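Local coordinates for putative efflux transporter (Bacteroides eggerthii, PDB 4L8J), which probably serves as the periplasmic membrane-fusion (HlyD-family adaptor) subunit of an efflux pump that exports compounds from the cell, at residues F190-E204 with V217-Y231. Sequence-based numbering, arbitrary orientation.
Sequences FDTYKGTVFNARLEE and VTIIIDDAAFDRTIY
Phe-198 meets two aromatic residues of 217-231 at once. Its CG lies anti to the carbonyl carbon (chi1 -59°), which turns the ring toward Phe-226 and Tyr-231. Phe-226 sets its edge on the Phe-198 face, with CD1 over the ring centre. Phe-198 in turn drives CZ into the face of Tyr-231, 3.5 Å from its CE2. Tyr-231 then points an edge at the face of Tyr-193, CD1 to CD1 at 3.7 Å, completing a chain of three T-shaped pairs. Phe-190 extends the cluster, touching Phe-226 and the CD1 of Ile-221.

Beyond the cluster, 198-204 and 217-221 pair as an antiparallel hairpin within a six-stranded barrel. Where the pairing ends, Asp-223 OD2 takes the N-H of Asn-199 at 2.9 Å through its anti lone pair. Asp-223 OD1 accepts from Ala-225 N, which makes an Asx turn. Asn-199 ND2 reaches Asp-222 O at 3.0 Å, in its own amide plane, while Asn-199 OD1 is hydrogen-bonded to Lys-187 NZ, on strand 185-190. At the other end Thr-218 O receives both Glu-203 N and Glu-204 N, a classic beta bulge. Polar side chains thus extend the strand pairing into the loop, and the T-shaped rings pack the loop after 217-221 against Phe-198 and the turn at Tyr-193.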
ATOM      1  N   PHE A 190       4.867 -37.396   3.555  1.00 32.31           N
ATOM      2  CA  PHE A 190       5.953 -38.219   4.109  1.00 32.25           C
ATOM      3  C   PHE A 190       7.087 -38.342   3.096  1.00 37.84           C
ATOM      4  O   PHE A 190       6.825 -38.531   1.894  1.00 34.91           O
ATOM      5  CB  PHE A 190       5.459 -39.613   4.535  1.00 33.78           C
ATOM      6  CG  PHE A 190       4.418 -39.577   5.628  1.00 34.88           C
ATOM      7  CD1 PHE A 190       4.793 -39.481   6.962  1.00 37.47           C
ATOM      8  CD2 PHE A 190       3.062 -39.623   5.323  1.00 35.41           C
ATOM      9  CE1 PHE A 190       3.831 -39.444   7.969  1.00 37.79           C
ATOM     10  CE2 PHE A 190       2.102 -39.566   6.334  1.00 38.25           C
ATOM     11  CZ  PHE A 190       2.492 -39.487   7.648  1.00 36.37           C
ATOM     12  N   ASP A 191       8.336 -38.198   3.573  1.00 35.62           N
ATOM     13  CA  ASP A 191       9.545 -38.322   2.752  1.00 37.11           C
ATOM     14  C   ASP A 191       9.631 -39.715   2.082  1.00 42.49           C
ATOM     15  O   ASP A 191      10.114 -39.804   0.962  1.00 41.08           O
ATOM     16  CB  ASP A 191      10.807 -38.076   3.610  1.00 39.23           C
ATOM     17  CG  ASP A 191      10.934 -36.649   4.143  1.00 44.71           C
ATOM     18  OD1 ASP A 191      10.210 -35.757   3.642  1.00 45.93           O
ATOM     19  OD2 ASP A 191      11.802 -36.414   5.009  1.00 39.67           O
ATOM     20  N   THR A 192       9.133 -40.775   2.757  1.00 41.43           N
ATOM     21  CA  THR A 192       9.121 -42.165   2.252  1.00 43.59           C
ATOM     22  C   THR A 192       8.001 -42.365   1.180  1.00 48.37           C
ATOM     23  O   THR A 192       8.056 -43.339   0.430  1.00 48.49           O
ATOM     24  CB  THR A 192       8.959 -43.169   3.426  1.00 56.55           C
ATOM     25  OG1 THR A 192       9.721 -42.731   4.554  1.00 57.18           O
ATOM     26  CG2 THR A 192       9.423 -44.581   3.068  1.00 60.05           C
ATOM     27  N   TYR A 193       7.004 -41.439   1.105  1.00 43.60           N
ATOM     28  CA  TYR A 193       5.884 -41.527   0.169  1.00 42.42           C
ATOM     29  C   TYR A 193       5.590 -40.175  -0.464  1.00 45.49           C
ATOM     30  O   TYR A 193       4.463 -39.661  -0.383  1.00 44.44           O
ATOM     31  CB  TYR A 193       4.633 -42.053   0.892  1.00 43.16           C
ATOM     32  CG  TYR A 193       4.791 -43.444   1.447  1.00 46.74           C
ATOM     33  CD1 TYR A 193       4.695 -44.562   0.623  1.00 49.33           C
ATOM     34  CD2 TYR A 193       4.998 -43.653   2.808  1.00 48.12           C
ATOM     35  CE1 TYR A 193       4.806 -45.852   1.139  1.00 50.01           C
ATOM     36  CE2 TYR A 193       5.123 -44.938   3.331  1.00 49.80           C
ATOM     37  CZ  TYR A 193       5.042 -46.034   2.491  1.00 58.15           C
ATOM     38  OH  TYR A 193       5.178 -47.299   3.014  1.00 62.90           O
ATOM     39  N   LYS A 194       6.610 -39.576  -1.069  1.00 42.11           N
ATOM     40  CA  LYS A 194       6.475 -38.274  -1.712  1.00 41.64           C
ATOM     41  C   LYS A 194       5.443 -38.302  -2.861  1.00 47.13           C
ATOM     42  O   LYS A 194       5.261 -39.331  -3.516  1.00 45.68           O
ATOM     43  CB  LYS A 194       7.845 -37.776  -2.188  1.00 43.88           C
ATOM     44  CG  LYS A 194       8.549 -37.011  -1.067  1.00 52.06           C
ATOM     45  CD  LYS A 194       9.978 -36.648  -1.368  1.00 64.71           C
ATOM     46  CE  LYS A 194      10.434 -35.557  -0.427  1.00 77.49           C
ATOM     47  NZ  LYS A 194      11.886 -35.262  -0.561  1.00 86.31           N
ATOM     48  N   GLY A 195       4.731 -37.187  -3.017  1.00 45.08           N
ATOM     49  CA  GLY A 195       3.702 -37.007  -4.036  1.00 45.34           C
ATOM     50  C   GLY A 195       2.280 -37.116  -3.527  1.00 50.37           C
ATOM     51  O   GLY A 195       1.346 -36.654  -4.196  1.00 50.24           O
ATOM     52  N   THR A 196       2.090 -37.751  -2.357  1.00 46.87           N
ATOM     53  CA  THR A 196       0.751 -37.886  -1.782  1.00 46.07           C
ATOM     54  C   THR A 196       0.707 -37.079  -0.475  1.00 46.09           C
ATOM     55  O   THR A 196       1.558 -37.221   0.413  1.00 44.83           O
ATOM     56  CB  THR A 196       0.282 -39.355  -1.673  1.00 59.88           C
ATOM     57  OG1 THR A 196      -0.908 -39.422  -0.876  1.00 61.60           O
ATOM     58  CG2 THR A 196       1.335 -40.281  -1.124  1.00 60.73           C
ATOM     59  N   VAL A 197      -0.288 -36.207  -0.397  1.00 40.02           N
ATOM     60  CA  VAL A 197      -0.486 -35.279   0.700  1.00 38.72           C
ATOM     61  C   VAL A 197      -1.689 -35.722   1.525  1.00 43.02           C
ATOM     62  O   VAL A 197      -2.733 -36.070   0.965  1.00 44.68           O
ATOM     63  CB  VAL A 197      -0.640 -33.862   0.082  1.00 41.96           C
ATOM     64  CG1 VAL A 197      -1.182 -32.851   1.078  1.00 41.70           C
ATOM     65  CG2 VAL A 197       0.676 -33.382  -0.516  1.00 41.13           C
ATOM     66  N   PHE A 198      -1.530 -35.737   2.856  1.00 36.67           N
ATOM     67  CA  PHE A 198      -2.586 -36.130   3.770  1.00 35.54           C
ATOM     68  C   PHE A 198      -2.987 -34.991   4.696  1.00 38.33           C
ATOM     69  O   PHE A 198      -2.122 -34.317   5.252  1.00 37.53           O
ATOM     70  CB  PHE A 198      -2.151 -37.340   4.622  1.00 37.23           C
ATOM     71  CG  PHE A 198      -1.772 -38.559   3.820  1.00 39.81           C
ATOM     72  CD1 PHE A 198      -2.740 -39.475   3.416  1.00 44.47           C
ATOM     73  CD2 PHE A 198      -0.439 -38.816   3.497  1.00 39.87           C
ATOM     74  CE1 PHE A 198      -2.379 -40.623   2.687  1.00 45.68           C
ATOM     75  CE2 PHE A 198      -0.087 -39.935   2.748  1.00 43.35           C
ATOM     76  CZ  PHE A 198      -1.055 -40.839   2.358  1.00 42.98           C
ATOM     77  N   ASN A 199      -4.294 -34.821   4.911  1.00 32.82           N
ATOM     78  CA  ASN A 199      -4.800 -33.851   5.855  1.00 32.33           C
ATOM     79  C   ASN A 199      -4.456 -34.314   7.263  1.00 35.79           C
ATOM     80  O   ASN A 199      -4.430 -35.517   7.561  1.00 35.80           O
ATOM     81  CB  ASN A 199      -6.324 -33.673   5.693  1.00 36.95           C
ATOM     82  CG  ASN A 199      -6.917 -32.660   6.653  1.00 62.15           C
ATOM     83  OD1 ASN A 199      -6.723 -31.439   6.515  1.00 56.41           O
ATOM     84  ND2 ASN A 199      -7.578 -33.154   7.695  1.00 53.27           N
ATOM     85  N   ALA A 200      -4.183 -33.358   8.129  1.00 31.17           N
ATOM     86  CA  ALA A 200      -3.860 -33.653   9.501  1.00 31.45           C
ATOM     87  C   ALA A 200      -4.582 -32.668  10.363  1.00 35.76           C
ATOM     88  O   ALA A 200      -4.884 -31.568   9.902  1.00 35.66           O
ATOM     89  CB  ALA A 200      -2.348 -33.563   9.721  1.00 32.32           C
ATOM     90  N   ARG A 201      -4.872 -33.040  11.604  1.00 31.87           N
ATOM     91  CA  ARG A 201      -5.523 -32.109  12.501  1.00 31.55           C
ATOM     92  C   ARG A 201      -4.613 -31.781  13.671  1.00 32.38           C
ATOM     93  O   ARG A 201      -3.804 -32.606  14.087  1.00 29.77           O
ATOM     94  CB  ARG A 201      -6.889 -32.643  12.989  1.00 34.27           C
ATOM     95  CG  ARG A 201      -6.812 -33.925  13.809  1.00 43.24           C
ATOM     96  CD  ARG A 201      -8.116 -34.220  14.536  1.00 58.45           C
ATOM     97  NE  ARG A 201      -7.850 -34.967  15.769  1.00 59.01           N
ATOM     98  CZ  ARG A 201      -7.721 -36.285  15.824  1.00 66.98           C
ATOM     99  NH1 ARG A 201      -7.869 -37.018  14.729  1.00 55.08           N
ATOM    100  NH2 ARG A 201      -7.436 -36.883  16.974  1.00 52.30           N
ATOM    101  N   LEU A 202      -4.817 -30.606  14.267  1.00 30.71           N
ATOM    102  CA  LEU A 202      -4.070 -30.207  15.438  1.00 31.44           C
ATOM    103  C   LEU A 202      -4.417 -31.071  16.634  1.00 36.27           C
ATOM    104  O   LEU A 202      -5.594 -31.218  16.951  1.00 35.77           O
ATOM    105  CB  LEU A 202      -4.368 -28.734  15.780  1.00 31.51           C
ATOM    106  CG  LEU A 202      -3.643 -28.177  17.002  1.00 36.05           C
ATOM    107  CD1 LEU A 202      -2.094 -28.214  16.811  1.00 34.88           C
ATOM    108  CD2 LEU A 202      -4.115 -26.779  17.292  1.00 39.48           C
ATOM    109  N   GLU A 203      -3.405 -31.585  17.336  1.00 32.17           N
ATOM    110  CA  GLU A 203      -3.688 -32.276  18.569  1.00 31.88           C
ATOM    111  C   GLU A 203      -3.468 -31.292  19.709  1.00 34.19           C
ATOM    112  O   GLU A 203      -4.317 -31.159  20.587  1.00 32.17           O
ATOM    113  CB  GLU A 203      -2.865 -33.555  18.761  1.00 33.31           C
ATOM    114  CG  GLU A 203      -3.262 -34.225  20.078  1.00 43.65           C
ATOM    115  CD  GLU A 203      -2.610 -35.537  20.458  1.00 58.70           C
ATOM    116  OE1 GLU A 203      -1.361 -35.600  20.494  1.00 42.37           O
ATOM    117  OE2 GLU A 203      -3.356 -36.482  20.806  1.00 59.23           O
ATOM    118  N   GLU A 204      -2.321 -30.586  19.681  1.00 30.16           N
ATOM    119  CA  GLU A 204      -1.936 -29.620  20.707  1.00 29.87           C
ATOM    120  C   GLU A 204      -0.609 -28.946  20.357  1.00 35.01           C
ATOM    121  O   GLU A 204       0.128 -29.448  19.525  1.00 33.28           O
ATOM    122  CB  GLU A 204      -1.786 -30.304  22.079  1.00 30.60           C
ATOM    123  CG  GLU A 204      -0.666 -31.338  22.077  1.00 42.66           C
ATOM    124  CD  GLU A 204      -0.639 -32.299  23.240  1.00 63.12           C
ATOM    125  OE1 GLU A 204      -1.726 -32.750  23.671  1.00 55.77           O
ATOM    126  OE2 GLU A 204       0.478 -32.645  23.684  1.00 54.36           O
ATOM    127  N   VAL A 217       4.713 -28.615  18.375  1.00 24.58           N
ATOM    128  CA  VAL A 217       3.365 -28.878  17.874  1.00 24.60           C
ATOM    129  C   VAL A 217       3.203 -30.377  17.664  1.00 29.57           C
ATOM    130  O   VAL A 217       4.088 -31.013  17.105  1.00 28.85           O
ATOM    131  CB  VAL A 217       3.076 -28.118  16.540  1.00 28.35           C
ATOM    132  CG1 VAL A 217       1.623 -28.337  16.088  1.00 28.75           C
ATOM    133  CG2 VAL A 217       3.366 -26.613  16.639  1.00 27.17           C
ATOM    134  N   THR A 218       2.034 -30.913  18.005  1.00 27.44           N
ATOM    135  CA  THR A 218       1.674 -32.294  17.696  1.00 28.26           C
ATOM    136  C   THR A 218       0.439 -32.261  16.811  1.00 30.28           C
ATOM    137  O   THR A 218      -0.522 -31.568  17.117  1.00 28.40           O
ATOM    138  CB  THR A 218       1.487 -33.162  18.954  1.00 36.94           C
ATOM    139  OG1 THR A 218       2.685 -33.093  19.711  1.00 43.35           O
ATOM    140  CG2 THR A 218       1.264 -34.625  18.603  1.00 37.95           C
ATOM    141  N   ILE A 219       0.483 -32.998  15.697  1.00 26.52           N
ATOM    142  CA  ILE A 219      -0.631 -33.110  14.783  1.00 26.23           C
ATOM    143  C   ILE A 219      -0.942 -34.608  14.612  1.00 31.54           C
ATOM    144  O   ILE A 219      -0.084 -35.443  14.901  1.00 29.27           O
ATOM    145  CB  ILE A 219      -0.397 -32.387  13.429  1.00 28.82           C
ATOM    146  CG1 ILE A 219       0.842 -32.961  12.674  1.00 29.94           C
ATOM    147  CG2 ILE A 219      -0.313 -30.860  13.606  1.00 28.28           C
ATOM    148  CD1 ILE A 219       0.972 -32.465  11.189  1.00 28.09           C
ATOM    149  N   ILE A 220      -2.170 -34.938  14.169  1.00 30.17           N
ATOM    150  CA  ILE A 220      -2.596 -36.319  13.926  1.00 30.87           C
ATOM    151  C   ILE A 220      -3.161 -36.420  12.511  1.00 34.68           C
ATOM    152  O   ILE A 220      -3.919 -35.545  12.075  1.00 34.38           O
ATOM    153  CB  ILE A 220      -3.597 -36.830  14.994  1.00 34.64           C
ATOM    154  CG1 ILE A 220      -2.969 -36.796  16.388  1.00 34.94           C
ATOM    155  CG2 ILE A 220      -4.096 -38.266  14.672  1.00 36.72           C
ATOM    156  CD1 ILE A 220      -3.990 -36.809  17.491  1.00 47.08           C
ATOM    157  N   ILE A 221      -2.771 -37.471  11.785  1.00 31.60           N
ATOM    158  CA  ILE A 221      -3.291 -37.713  10.435  1.00 32.63           C
ATOM    159  C   ILE A 221      -4.797 -37.978  10.548  1.00 39.25           C
ATOM    160  O   ILE A 221      -5.244 -38.780  11.393  1.00 38.85           O
ATOM    161  CB  ILE A 221      -2.531 -38.865   9.725  1.00 35.94           C
ATOM    162  CG1 ILE A 221      -1.013 -38.531   9.569  1.00 35.76           C
ATOM    163  CG2 ILE A 221      -3.186 -39.208   8.372  1.00 35.95           C
ATOM    164  CD1 ILE A 221      -0.662 -37.454   8.531  1.00 35.92           C
ATOM    165  N   ASP A 222      -5.566 -37.224   9.754  1.00 36.58           N
ATOM    166  CA  ASP A 222      -7.017 -37.257   9.727  1.00 37.24           C
ATOM    167  C   ASP A 222      -7.445 -37.194   8.279  1.00 44.34           C
ATOM    168  O   ASP A 222      -7.808 -36.129   7.761  1.00 44.98           O
ATOM    169  CB  ASP A 222      -7.568 -36.087  10.551  1.00 39.39           C
ATOM    170  CG  ASP A 222      -9.047 -36.182  10.850  1.00 52.16           C
ATOM    171  OD1 ASP A 222      -9.684 -37.160  10.394  1.00 53.71           O
ATOM    172  OD2 ASP A 222      -9.566 -35.291  11.561  1.00 60.47           O
ATOM    173  N   ASP A 223      -7.295 -38.325   7.597  1.00 42.65           N
ATOM    174  CA  ASP A 223      -7.547 -38.430   6.172  1.00 44.64           C
ATOM    175  C   ASP A 223      -7.954 -39.856   5.827  1.00 52.98           C
ATOM    176  O   ASP A 223      -7.227 -40.795   6.155  1.00 53.04           O
ATOM    177  CB  ASP A 223      -6.278 -38.011   5.385  1.00 45.64           C
ATOM    178  CG  ASP A 223      -6.521 -37.668   3.935  1.00 54.55           C
ATOM    179  OD1 ASP A 223      -7.206 -38.455   3.244  1.00 58.76           O
ATOM    180  OD2 ASP A 223      -5.970 -36.650   3.468  1.00 54.23           O
ATOM    181  N   ALA A 224      -9.108 -40.010   5.153  1.00 51.96           N
ATOM    182  CA  ALA A 224      -9.647 -41.314   4.743  1.00 53.03           C
ATOM    183  C   ALA A 224      -8.662 -42.082   3.833  1.00 55.92           C
ATOM    184  O   ALA A 224      -8.560 -43.307   3.957  1.00 55.74           O
ATOM    185  CB  ALA A 224     -10.979 -41.125   4.024  1.00 54.23           C
ATOM    186  N   ALA A 225      -7.907 -41.350   2.961  1.00 50.66           N
ATOM    187  CA  ALA A 225      -6.929 -41.942   2.038  1.00 50.12           C
ATOM    188  C   ALA A 225      -5.704 -42.526   2.761  1.00 54.64           C
ATOM    189  O   ALA A 225      -4.954 -43.293   2.142  1.00 54.78           O
ATOM    190  CB  ALA A 225      -6.480 -40.916   1.013  1.00 50.38           C
ATOM    191  N   PHE A 226      -5.504 -42.192   4.057  1.00 50.06           N
ATOM    192  CA  PHE A 226      -4.362 -42.710   4.805  1.00 49.37           C
ATOM    193  C   PHE A 226      -4.611 -44.144   5.240  1.00 54.46           C
ATOM    194  O   PHE A 226      -5.095 -44.403   6.348  1.00 53.64           O
ATOM    195  CB  PHE A 226      -3.986 -41.824   6.013  1.00 49.50           C
ATOM    196  CG  PHE A 226      -2.644 -42.209   6.598  1.00 49.58           C
ATOM    197  CD1 PHE A 226      -1.473 -42.038   5.866  1.00 51.48           C
ATOM    198  CD2 PHE A 226      -2.553 -42.750   7.871  1.00 51.41           C
ATOM    199  CE1 PHE A 226      -0.237 -42.408   6.396  1.00 52.71           C
ATOM    200  CE2 PHE A 226      -1.315 -43.107   8.408  1.00 54.69           C
ATOM    201  CZ  PHE A 226      -0.164 -42.943   7.661  1.00 52.79           C
ATOM    202  N   ASP A 227      -4.296 -45.070   4.324  1.00 52.91           N
ATOM    203  CA  ASP A 227      -4.403 -46.520   4.490  1.00 52.81           C
ATOM    204  C   ASP A 227      -3.024 -47.023   4.903  1.00 55.88           C
ATOM    205  O   ASP A 227      -2.074 -46.930   4.117  1.00 54.67           O
ATOM    206  CB  ASP A 227      -4.875 -47.136   3.159  1.00 55.60           C
ATOM    207  CG  ASP A 227      -5.375 -48.567   3.202  1.00 66.19           C
ATOM    208  OD1 ASP A 227      -5.007 -49.304   4.152  1.00 65.45           O
ATOM    209  OD2 ASP A 227      -6.098 -48.967   2.263  1.00 74.50           O
ATOM    210  N   ARG A 228      -2.895 -47.491   6.152  1.00 53.41           N
ATOM    211  CA  ARG A 228      -1.608 -47.929   6.706  1.00 54.53           C
ATOM    212  C   ARG A 228      -1.123 -49.271   6.118  1.00 61.39           C
ATOM    213  O   ARG A 228       0.052 -49.615   6.284  1.00 62.56           O
ATOM    214  CB  ARG A 228      -1.659 -47.980   8.235  1.00 55.54           C
ATOM    215  CG  ARG A 228      -1.828 -46.591   8.846  1.00 65.93           C
ATOM    216  CD  ARG A 228      -1.834 -46.606  10.359  1.00 73.80           C
ATOM    217  NE  ARG A 228      -0.480 -46.714  10.897  1.00 72.07           N
ATOM    218  CZ  ARG A 228      -0.108 -46.237  12.078  1.00 78.93           C
ATOM    219  NH1 ARG A 228      -0.977 -45.586  12.843  1.00 50.86           N
ATOM    220  NH2 ARG A 228       1.148 -46.372  12.489  1.00 73.31           N
ATOM    221  N   THR A 229      -1.999 -49.991   5.389  1.00 58.15           N
ATOM    222  CA  THR A 229      -1.629 -51.217   4.673  1.00 58.89           C
ATOM    223  C   THR A 229      -0.846 -50.811   3.407  1.00 63.48           C
ATOM    224  O   THR A 229       0.014 -51.570   2.964  1.00 64.80           O
ATOM    225  CB  THR A 229      -2.856 -52.089   4.340  1.00 65.11           C
ATOM    226  OG1 THR A 229      -3.555 -51.534   3.227  1.00 62.85           O
ATOM    227  CG2 THR A 229      -3.802 -52.275   5.529  1.00 64.22           C
ATOM    228  N   ILE A 230      -1.152 -49.611   2.837  1.00 58.46           N
ATOM    229  CA  ILE A 230      -0.483 -49.035   1.658  1.00 58.22           C
ATOM    230  C   ILE A 230       0.679 -48.136   2.115  1.00 60.78           C
ATOM    231  O   ILE A 230       1.802 -48.295   1.631  1.00 60.87           O
ATOM    232  CB  ILE A 230      -1.476 -48.249   0.747  1.00 61.07           C
ATOM    233  CG1 ILE A 230      -2.634 -49.140   0.262  1.00 62.69           C
ATOM    234  CG2 ILE A 230      -0.756 -47.567  -0.434  1.00 60.36           C
ATOM    235  CD1 ILE A 230      -3.899 -48.352  -0.208  1.00 72.09           C
ATOM    236  N   TYR A 231       0.396 -47.171   3.021  1.00 55.28           N
ATOM    237  CA  TYR A 231       1.403 -46.233   3.526  1.00 53.46           C
ATOM    238  C   TYR A 231       1.910 -46.698   4.886  1.00 59.22           C
ATOM    239  O   TYR A 231       1.326 -46.374   5.922  1.00 59.00           O
ATOM    240  CB  TYR A 231       0.842 -44.798   3.578  1.00 51.73           C
ATOM    241  CG  TYR A 231       0.247 -44.349   2.264  1.00 48.43           C
ATOM    242  CD1 TYR A 231       1.058 -43.905   1.226  1.00 48.14           C
ATOM    243  CD2 TYR A 231      -1.132 -44.380   2.053  1.00 48.59           C
ATOM    244  CE1 TYR A 231       0.516 -43.496   0.013  1.00 46.29           C
ATOM    245  CE2 TYR A 231      -1.687 -43.971   0.843  1.00 49.05           C
ATOM    246  CZ  TYR A 231      -0.858 -43.523  -0.172  1.00 55.04           C
ATOM    247  OH  TYR A 231      -1.388 -43.136  -1.378  1.00 55.88           O
TER
HETATM  248  O   HOH W   1      -7.618 -38.997  13.129  1.00 53.00           O